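Local coordinates for protein shikimate dehydrogenase (NADP(+)) (Peptoclostridium difficile, PDB 5DZS) that probably catalyses the reversible NADPH-linked reduction of 3-dehydroshikimate to shikimate, a step of chorismate and aromatic amino acid biosynthesis, at residues B[1-7]-B[30-36]; B[54-60]-B[85-91]. All coordinates share one frame; numbering follows the deposited sequence. Where two conformers were deposited one is given.

Contact 1 (B[1-7]-B[30-36]); sequences MNFFGLV and ESAYKNF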
ATOM      1  N   MET B   1      15.100  11.465  11.324  1.00 27.83           N
ATOM      2  CA  MET B   1      15.902  10.302  10.788  1.00 22.72           C
ATOM      3  C   MET B   1      15.233   8.984  11.102  1.00 21.04           C
ATOM      4  O   MET B   1      14.825   8.759  12.234  1.00 22.22           O
ATOM      5  CB  MET B   1      17.288  10.326  11.414  1.00 24.15           C
ATOM      6  CG  MET B   1      18.196   9.182  10.998  1.00 23.17           C
ATOM      7  SD  MET B   1      18.565   9.130   9.254  1.00 24.47           S
ATOM      8  CE  MET B   1      19.598  10.563   9.085  1.00 28.05           C
ATOM      9  N   ASN B   2      15.087   8.133  10.096  1.00 19.55           N
ATOM     10  CA  ASN B   2      14.595   6.788  10.301  1.00 18.63           C
ATOM     11  C   ASN B   2      15.602   5.786   9.739  1.00 16.80           C
ATOM     12  O   ASN B   2      16.324   6.081   8.781  1.00 16.78           O
ATOM     13  CB  ASN B   2      13.230   6.564   9.707  1.00 19.23           C
ATOM     14  CG  ASN B   2      12.153   7.211  10.546  1.00 24.64           C
ATOM     15  OD1 ASN B   2      11.658   8.292  10.212  1.00 30.67           O
ATOM     16  ND2 ASN B   2      11.859   6.616  11.681  1.00 23.72           N
ATOM     17  N   PHE B   3      15.612   4.608  10.330  1.00 15.10           N
ATOM     18  CA  PHE B   3      16.532   3.525   9.980  1.00 15.40           C
ATOM     19  C   PHE B   3      15.836   2.330   9.343  1.00 15.06           C
ATOM     20  O   PHE B   3      14.730   1.941   9.747  1.00 15.97           O
ATOM     21  CB  PHE B   3      17.313   3.003  11.206  1.00 15.40           C
ATOM     22  CG  PHE B   3      18.302   3.972  11.828  1.00 15.32           C
ATOM     23  CD1 PHE B   3      18.739   5.100  11.183  1.00 15.54           C
ATOM     24  CD2 PHE B   3      18.906   3.650  13.053  1.00 14.97           C
ATOM     25  CE1 PHE B   3      19.713   5.937  11.777  1.00 17.31           C
ATOM     26  CE2 PHE B   3      19.844   4.477  13.638  1.00 16.06           C
ATOM     27  CZ  PHE B   3      20.272   5.606  12.987  1.00 16.36           C
ATOM     28  N   PHE B   4      16.539   1.748   8.382  1.00 14.29           N
ATOM     29  CA  PHE B   4      16.076   0.618   7.583  1.00 14.95           C
ATOM     30  C   PHE B   4      17.272  -0.285   7.301  1.00 16.53           C
ATOM     31  O   PHE B   4      18.435   0.125   7.467  1.00 15.12           O
ATOM     32  CB  PHE B   4      15.532   1.105   6.224  1.00 15.80           C
ATOM     33  CG  PHE B   4      14.399   2.075   6.332  1.00 16.79           C
ATOM     34  CD1 PHE B   4      14.609   3.421   6.524  1.00 18.29           C
ATOM     35  CD2 PHE B   4      13.087   1.619   6.264  1.00 16.84           C
ATOM     36  CE1 PHE B   4      13.535   4.278   6.646  1.00 18.31           C
ATOM     37  CE2 PHE B   4      12.026   2.468   6.391  1.00 18.27           C
ATOM     38  CZ  PHE B   4      12.247   3.803   6.572  1.00 18.01           C
ATOM     39  N   GLY B   5      17.015  -1.494   6.825  1.00 15.68           N
ATOM     40  CA  GLY B   5      18.114  -2.326   6.404  1.00 15.90           C
ATOM     41  C   GLY B   5      17.707  -3.622   5.784  1.00 16.61           C
ATOM     42  O   GLY B   5      16.509  -3.882   5.579  1.00 17.06           O
ATOM     43  N   LEU B   6      18.713  -4.432   5.504  1.00 15.94           N
ATOM     44  CA  LEU B   6      18.561  -5.714   4.841  1.00 16.05           C
ATOM     45  C   LEU B   6      19.012  -6.829   5.765  1.00 17.10           C
ATOM     46  O   LEU B   6      20.160  -6.835   6.223  1.00 17.40           O
ATOM     47  CB  LEU B   6      19.402  -5.746   3.560  1.00 18.00           C
ATOM     48  CG  LEU B   6      19.465  -7.080   2.806  1.00 17.67           C
ATOM     49  CD1 LEU B   6      18.101  -7.527   2.327  1.00 18.35           C
ATOM     50  CD2 LEU B   6      20.463  -7.002   1.665  1.00 20.06           C
ATOM     51  N   VAL B   7      18.104  -7.780   6.022  1.00 16.27           N
ATOM     52  CA  VAL B   7      18.387  -8.915   6.883  1.00 17.17           C
ATOM     53  C   VAL B   7      18.695 -10.165   6.059  1.00 17.44           C
ATOM     54  O   VAL B   7      17.899 -10.563   5.201  1.00 18.80           O
ATOM     55  CB  VAL B   7      17.199  -9.197   7.807  1.00 18.36           C
ATOM     56  CG1 VAL B   7      17.401 -10.495   8.599  1.00 22.60           C
ATOM     57  CG2 VAL B   7      16.968  -8.012   8.755  1.00 19.32           C
ATOM     58  N   GLU B  30      15.001  11.962   4.815  0.50 24.65           N
ATOM     59  CA  GLU B  30      15.971  11.777   5.898  0.50 24.29           C
ATOM     60  C   GLU B  30      15.875  10.358   6.446  0.50 22.41           C
ATOM     61  O   GLU B  30      15.209  10.092   7.438  0.50 20.95           O
ATOM     62  CB  GLU B  30      15.715  12.771   7.027  0.50 26.03           C
ATOM     63  CG  GLU B  30      16.880  12.916   7.993  0.50 25.77           C
ATOM     64  CD  GLU B  30      16.488  13.616   9.285  0.50 28.38           C
ATOM     65  OE1 GLU B  30      15.293  13.879   9.515  0.50 35.00           O
ATOM     66  OE2 GLU B  30      17.370  13.871  10.084  0.50 29.08           O
ATOM     67  N   SER B  31      16.552   9.433   5.788  1.00 21.30           N
ATOM     68  CA  SER B  31      16.546   8.071   6.224  1.00 19.74           C
ATOM     69  C   SER B  31      17.853   7.441   5.818  1.00 18.11           C
ATOM     70  O   SER B  31      18.602   7.992   5.018  1.00 19.38           O
ATOM     71  CB  SER B  31      15.352   7.317   5.634  1.00 21.71           C
ATOM     72  OG  SER B  31      14.168   7.772   6.277  1.00 25.13           O
ATOM     73  N   ALA B  32      18.126   6.278   6.424  1.00 16.61           N
ATOM     74  CA  ALA B  32      19.363   5.556   6.154  1.00 15.71           C
ATOM     75  C   ALA B  32      19.153   4.058   6.173  1.00 15.56           C
ATOM     76  O   ALA B  32      18.268   3.582   6.893  1.00 16.42           O
ATOM     77  CB  ALA B  32      20.445   5.993   7.116  1.00 15.35           C
ATOM     78  N   TYR B  33      19.945   3.339   5.365  1.00 15.90           N
ATOM     79  CA  TYR B  33      19.785   1.895   5.174  1.00 15.81           C
ATOM     80  C   TYR B  33      21.121   1.188   5.243  1.00 15.91           C
ATOM     81  O   TYR B  33      22.078   1.598   4.608  1.00 17.18           O
ATOM     82  CB  TYR B  33      19.149   1.671   3.791  1.00 15.97           C
ATOM     83  CG  TYR B  33      18.688   0.255   3.410  1.00 15.32           C
ATOM     84  CD1 TYR B  33      19.601  -0.732   3.110  1.00 16.43           C
ATOM     85  CD2 TYR B  33      17.360  -0.024   3.272  1.00 16.59           C
ATOM     86  CE1 TYR B  33      19.170  -1.998   2.710  1.00 15.91           C
ATOM     87  CE2 TYR B  33      16.905  -1.265   2.859  1.00 16.80           C
ATOM     88  CZ  TYR B  33      17.818  -2.229   2.570  1.00 16.77           C
ATOM     89  OH  TYR B  33      17.326  -3.467   2.120  1.00 17.20           O
ATOM     90  N   LYS B  34      21.194   0.131   6.044  1.00 17.10           N
ATOM     91  CA  LYS B  34      22.418  -0.655   6.108  1.00 17.85           C
ATOM     92  C   LYS B  34      22.146  -2.150   6.111  1.00 17.42           C
ATOM     93  O   LYS B  34      21.020  -2.584   6.306  1.00 18.32           O
ATOM     94  CB  LYS B  34      23.300  -0.269   7.277  1.00 22.08           C
ATOM     95  CG  LYS B  34      22.890  -0.841   8.609  1.00 19.70           C
ATOM     96  CD  LYS B  34      23.932  -0.489   9.681  1.00 19.71           C
ATOM     97  CE  LYS B  34      23.679  -1.272  10.927  1.00 17.95           C
ATOM     98  NZ  LYS B  34      24.170  -2.687  10.866  1.00 17.83           N
ATOM     99  N   ASN B  35      23.167  -2.940   5.932  1.00 16.82           N
ATOM    100  CA  ASN B  35      23.041  -4.382   6.070  1.00 17.37           C
ATOM    101  C   ASN B  35      22.931  -4.788   7.527  1.00 17.33           C
ATOM    102  O   ASN B  35      23.647  -4.250   8.389  1.00 17.67           O
ATOM    103  CB  ASN B  35      24.288  -5.071   5.487  1.00 19.37           C
ATOM    104  CG  ASN B  35      24.325  -5.062   3.957  1.00 21.21           C
ATOM    105  OD1 ASN B  35      23.303  -5.089   3.301  1.00 21.76           O
ATOM    106  ND2 ASN B  35      25.531  -4.991   3.407  1.00 27.39           N
ATOM    107  N   PHE B  36      22.087  -5.793   7.773  1.00 16.40           N
ATOM    108  CA  PHE B  36      21.930  -6.432   9.063  1.00 16.59           C
ATOM    109  C   PHE B  36      22.240  -7.938   8.884  1.00 17.35           C
ATOM    110  O   PHE B  36      21.334  -8.744   8.720  1.00 17.84           O
ATOM    111  CB  PHE B  36      20.522  -6.308   9.651  1.00 17.02           C
ATOM    112  CG  PHE B  36      20.085  -4.914  10.007  1.00 16.24           C
ATOM    113  CD1 PHE B  36      20.796  -4.150  10.930  1.00 16.65           C
ATOM    114  CD2 PHE B  36      18.928  -4.377   9.478  1.00 18.67           C
ATOM    115  CE1 PHE B  36      20.343  -2.887  11.302  1.00 17.14           C
ATOM    116  CE2 PHE B  36      18.498  -3.097   9.847  1.00 17.55           C
ATOM    117  CZ  PHE B  36      19.195  -2.373  10.764  1.00 16.84           C
TER
HETATM  118  O   HOH W   1      12.485   9.666   7.863  1.00 35.01           O

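Contact 2 (B[54-60]-B[85-91]); sequences GIQGVNV and VNTILLR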
ATOM      1  N   GLY B  54      13.129   0.714  17.152  1.00 16.18           N
ATOM      2  CA  GLY B  54      12.338   1.520  16.223  1.00 15.94           C
ATOM      3  C   GLY B  54      12.829   1.521  14.807  1.00 17.35           C
ATOM      4  O   GLY B  54      12.834   2.574  14.162  1.00 19.10           O
ATOM      5  N   ILE B  55      13.313   0.380  14.338  1.00 15.81           N
ATOM      6  CA  ILE B  55      13.744   0.230  12.957  1.00 15.20           C
ATOM      7  C   ILE B  55      12.474   0.185  12.112  1.00 15.70           C
ATOM      8  O   ILE B  55      11.692  -0.741  12.219  1.00 16.42           O
ATOM      9  CB  ILE B  55      14.615  -1.015  12.757  1.00 15.21           C
ATOM     10  CG1 ILE B  55      15.756  -1.077  13.794  1.00 16.04           C
ATOM     11  CG2 ILE B  55      15.118  -1.089  11.325  1.00 15.71           C
ATOM     12  CD1 ILE B  55      16.702   0.108  13.762  1.00 15.66           C
ATOM     13  N   GLN B  56      12.248   1.202  11.280  1.00 15.27           N
ATOM     14  CA  GLN B  56      10.962   1.329  10.595  1.00 16.09           C
ATOM     15  C   GLN B  56      10.666   0.216   9.619  1.00 15.58           C
ATOM     16  O   GLN B  56       9.499  -0.184   9.441  1.00 16.21           O
ATOM     17  CB  GLN B  56      10.866   2.694   9.892  1.00 17.79           C
ATOM     18  CG  GLN B  56       9.511   2.961   9.290  1.00 20.52           C
ATOM     19  CD  GLN B  56       9.355   4.352   8.764  1.00 25.59           C
ATOM     20  OE1 GLN B  56       9.865   5.327   9.335  1.00 30.83           O
ATOM     21  NE2 GLN B  56       8.606   4.467   7.671  1.00 27.46           N
ATOM     22  N   GLY B  57      11.679  -0.234   8.920  1.00 15.68           N
ATOM     23  CA  GLY B  57      11.468  -1.302   7.952  1.00 17.29           C
ATOM     24  C   GLY B  57      12.708  -2.083   7.646  1.00 16.31           C
ATOM     25  O   GLY B  57      13.814  -1.517   7.691  1.00 16.52           O
ATOM     26  N   VAL B  58      12.542  -3.345   7.267  1.00 15.93           N
ATOM     27  CA  VAL B  58      13.670  -4.122   6.799  1.00 15.84           C
ATOM     28  C   VAL B  58      13.258  -4.933   5.601  1.00 15.36           C
ATOM     29  O   VAL B  58      12.072  -5.303   5.458  1.00 17.97           O
ATOM     30  CB  VAL B  58      14.309  -5.071   7.841  1.00 16.89           C
ATOM     31  CG1 VAL B  58      14.817  -4.274   9.036  1.00 17.05           C
ATOM     32  CG2 VAL B  58      13.355  -6.144   8.286  1.00 17.08           C
ATOM     33  N   ASN B  59      14.201  -5.181   4.719  1.00 14.50           N
ATOM     34  CA  ASN B  59      14.046  -6.218   3.735  1.00 14.98           C
ATOM     35  C   ASN B  59      14.607  -7.506   4.303  1.00 15.71           C
ATOM     36  O   ASN B  59      15.452  -7.491   5.199  1.00 15.99           O
ATOM     37  CB  ASN B  59      14.773  -5.855   2.453  1.00 15.82           C
ATOM     38  CG  ASN B  59      14.109  -4.726   1.717  1.00 16.53           C
ATOM     39  OD1 ASN B  59      14.717  -3.680   1.490  1.00 17.64           O
ATOM     40  ND2 ASN B  59      12.861  -4.915   1.342  1.00 17.12           N
ATOM     41  N   VAL B  60      14.144  -8.632   3.740  1.00 16.02           N
ATOM     42  CA  VAL B  60      14.601  -9.955   4.175  1.00 16.88           C
ATOM     43  C   VAL B  60      15.021 -10.688   2.920  1.00 17.29           C
ATOM     44  O   VAL B  60      14.279 -10.719   1.893  1.00 19.06           O
ATOM     45  CB  VAL B  60      13.484 -10.732   4.911  1.00 18.01           C
ATOM     46  CG1 VAL B  60      13.989 -12.064   5.445  1.00 19.50           C
ATOM     47  CG2 VAL B  60      12.931  -9.922   6.052  1.00 18.63           C
ATOM     48  N   VAL B  85       8.126 -13.700   2.813  1.00 19.49           N
ATOM     49  CA  VAL B  85       8.151 -12.274   3.054  1.00 18.38           C
ATOM     50  C   VAL B  85       9.521 -11.700   2.751  1.00 18.44           C
ATOM     51  O   VAL B  85      10.524 -12.265   3.187  1.00 18.91           O
ATOM     52  CB  VAL B  85       7.766 -11.992   4.519  1.00 18.92           C
ATOM     53  CG1 VAL B  85       8.184 -10.596   4.997  1.00 19.26           C
ATOM     54  CG2 VAL B  85       6.272 -12.196   4.674  1.00 19.71           C
ATOM     55  N   ASN B  86       9.593 -10.588   2.006  1.00 16.62           N
ATOM     56  CA  ASN B  86      10.867  -9.891   1.794  1.00 16.74           C
ATOM     57  C   ASN B  86      10.872  -8.448   2.258  1.00 16.77           C
ATOM     58  O   ASN B  86      11.899  -7.788   2.115  1.00 16.68           O
ATOM     59  CB  ASN B  86      11.309  -9.976   0.344  1.00 19.17           C
ATOM     60  CG  ASN B  86      10.516  -9.087  -0.566  1.00 22.05           C
ATOM     61  OD1 ASN B  86       9.505  -8.492  -0.194  1.00 20.80           O
ATOM     62  ND2 ASN B  86      10.993  -8.977  -1.794  1.00 29.01           N
ATOM     63  N   THR B  87       9.766  -7.975   2.833  1.00 15.65           N
ATOM     64  CA  THR B  87       9.642  -6.572   3.261  1.00 15.75           C
ATOM     65  C   THR B  87       8.839  -6.563   4.553  1.00 16.60           C
ATOM     66  O   THR B  87       7.735  -7.109   4.586  1.00 16.84           O
ATOM     67  CB  THR B  87       8.958  -5.728   2.169  1.00 17.89           C
ATOM     68  OG1 THR B  87       9.740  -5.773   0.957  1.00 19.08           O
ATOM     69  CG2 THR B  87       8.780  -4.279   2.593  1.00 19.09           C
ATOM     70  N   ILE B  88       9.386  -5.953   5.593  1.00 15.38           N
ATOM     71  CA  ILE B  88       8.718  -5.845   6.888  1.00 15.51           C
ATOM     72  C   ILE B  88       8.576  -4.362   7.258  1.00 16.59           C
ATOM     73  O   ILE B  88       9.540  -3.580   7.066  1.00 15.58           O
ATOM     74  CB  ILE B  88       9.511  -6.575   7.991  1.00 16.81           C
ATOM     75  CG1 ILE B  88       9.520  -8.090   7.718  1.00 19.25           C
ATOM     76  CG2 ILE B  88       8.967  -6.293   9.398  1.00 18.35           C
ATOM     77  CD1 ILE B  88      10.448  -8.906   8.596  1.00 19.52           C
ATOM     78  N   LEU B  89       7.430  -3.993   7.802  1.00 15.79           N
ATOM     79  CA  LEU B  89       7.136  -2.632   8.260  1.00 15.04           C
ATOM     80  C   LEU B  89       6.768  -2.699   9.741  1.00 15.58           C
ATOM     81  O   LEU B  89       5.939  -3.522  10.148  1.00 16.36           O
ATOM     82  CB  LEU B  89       5.958  -2.062   7.487  1.00 15.87           C
ATOM     83  CG  LEU B  89       5.373  -0.733   7.984  1.00 17.00           C
ATOM     84  CD1 LEU B  89       6.345   0.435   8.010  1.00 18.27           C
ATOM     85  CD2 LEU B  89       4.167  -0.385   7.125  1.00 20.05           C
ATOM     86  N   LEU B  90       7.362  -1.823  10.547  1.00 15.41           N
ATOM     87  CA  LEU B  90       7.028  -1.636  11.965  1.00 16.24           C
ATOM     88  C   LEU B  90       6.082  -0.451  12.117  1.00 16.77           C
ATOM     89  O   LEU B  90       6.400   0.663  11.714  1.00 18.08           O
ATOM     90  CB  LEU B  90       8.303  -1.339  12.778  1.00 16.36           C
ATOM     91  CG  LEU B  90       8.106  -0.933  14.241  1.00 17.11           C
ATOM     92  CD1 LEU B  90       7.632  -2.110  15.077  1.00 18.22           C
ATOM     93  CD2 LEU B  90       9.437  -0.366  14.787  1.00 17.53           C
ATOM     94  N   ARG B  91       4.917  -0.702  12.704  1.00 18.36           N
ATOM     95  CA  ARG B  91       3.960   0.345  13.046  1.00 19.72           C
ATOM     96  C   ARG B  91       3.295   0.011  14.343  1.00 21.40           C
ATOM     97  O   ARG B  91       2.766  -1.079  14.517  1.00 20.83           O
ATOM     98  CB  ARG B  91       2.892   0.525  11.947  1.00 22.26           C
ATOM     99  CG  ARG B  91       3.338   1.174  10.668  1.00 23.73           C
ATOM    100  CD  ARG B  91       3.770   2.622  10.828  1.00 27.51           C
ATOM    101  NE  ARG B  91       4.222   3.132   9.535  1.00 36.92           N
ATOM    102  CZ  ARG B  91       4.960   4.229   9.375  1.00 42.30           C
ATOM    103  NH1 ARG B  91       5.319   4.966  10.430  1.00 45.20           N
ATOM    104  NH2 ARG B  91       5.343   4.588   8.155  1.00 44.20           N
TER

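Contact 1 (B[1-7]-B[30-36])
The backbones of N2 to L6 and A32 to F36 pair in parallel: A32 N donates to N2 O, F4 N to A32 O, K34 N to F4 O, L6 N to K34 O and F36 N to L6 O. The last is the shortest, F36 N to L6 O at 2.7 Å. N2 N to E30 O is weak, and a water bridges E30 O to N2 OD1.

At the chain start, M1 N lies 3.0 Å from OE1 in one conformer of E30, a weak and doubtful salt bridge. The methionine chain, bent at its second and third torsions, brings SD within 3.8 Å of S31 CA.

The aromatic contacts centre on G5. Its CA sits 3.7 Å from the Y33 ring centroid and 3° off the ring normal, a CH-pi contact straight over the face. Y33 has CG anti to its backbone N (chi1 -172°), which lays the ring along the 1-7 strand, with CD2 3.7 Å from F4 CB and OH 3.4 Å from L6 CB. That hydroxyl is hydrogen-bonded to N59, and H20 stacks on the ring. On the face of the sheet that carries V7, F36 CE2 approaches G5 CA at 3.5 Å. The F4 ring presents its edge to A32 O, in plane.

With helix 16-27 as the crossover, strands 2-8 and 31-37 form the beta-alpha-beta unit that opens the substrate-binding domain.

Contact 2 (B[54-60]-B[85-91])
N86 O meets two donors from segment 54-60, which reach it from opposite faces of its carbonyl plane: V60 N at 2.9 Å and N59 ND2 at 3.1 Å. N59 CG stands anti to its carbonyl carbon (chi1 -70°), which brings ND2 to N86 O. The hydrogen bond from N59 ND2 is fairly straight (166° at the hydrogen), and N86 O lies in the N59 amide plane. Next along the strands, V58 and I88 form a hydrogen-bonded antiparallel pair, I88 N to V58 O at 2.8 Å and V58 N to I88 O at 3.0 Å. L90 N then reaches Q56 O in an almost linear bond (179°).

Beside this ladder V58 and I88 lie side by side, V58 CG2 3.9 Å from I88 CB, while I88 CD1 touches V60 CG2 at 3.7 Å. L90 CD2 folds against I55 O, 3.4 Å away.

A second shell positions the polar groups. T87 OG1 donates to N86 OD1 at 3.0 Å. S243 hydrogen-bonds both N59 ND2 and T87 OG1; with Y33 at OD1, both ends of the N59 amide have partners, consistent with its modelled orientation. N86 ND2 is hydrogen-bonded to T100, W247 NE1 to I88 O, and P77 of the second subunit packs on L89 and R91.

N86 and T87 both face Y98, a classic beta bulge; N86, a predicted shikimate ligand, lies at this bulge, its side chain near D101 and Q239, also predicted ligands.

Overall arrangement
Both contacts belong to one mixed sheet, in which strands 2-8 and 57-60 are neighbours and the contact centres lie 10 Å apart. Contact 1 joins parallel strands at the 31-37 edge within this chain and is only partly buried, with a tentative salt bridge at the chain start and aromatic rings against glycine. Contact 2 is antiparallel and mostly buried; one face carries aliphatic V58 and I88, the opposite face polar N59 and T87, with N86 just before the strand. The two meet through Y33 and N59, and G5 O probably accepts from N59 N at 2.8 Å. Contact 2 includes the predicted shikimate ligand N86, whereas contact 1 reaches the predicted site through N35, hydrogen-bonded to S14, another predicted ligand.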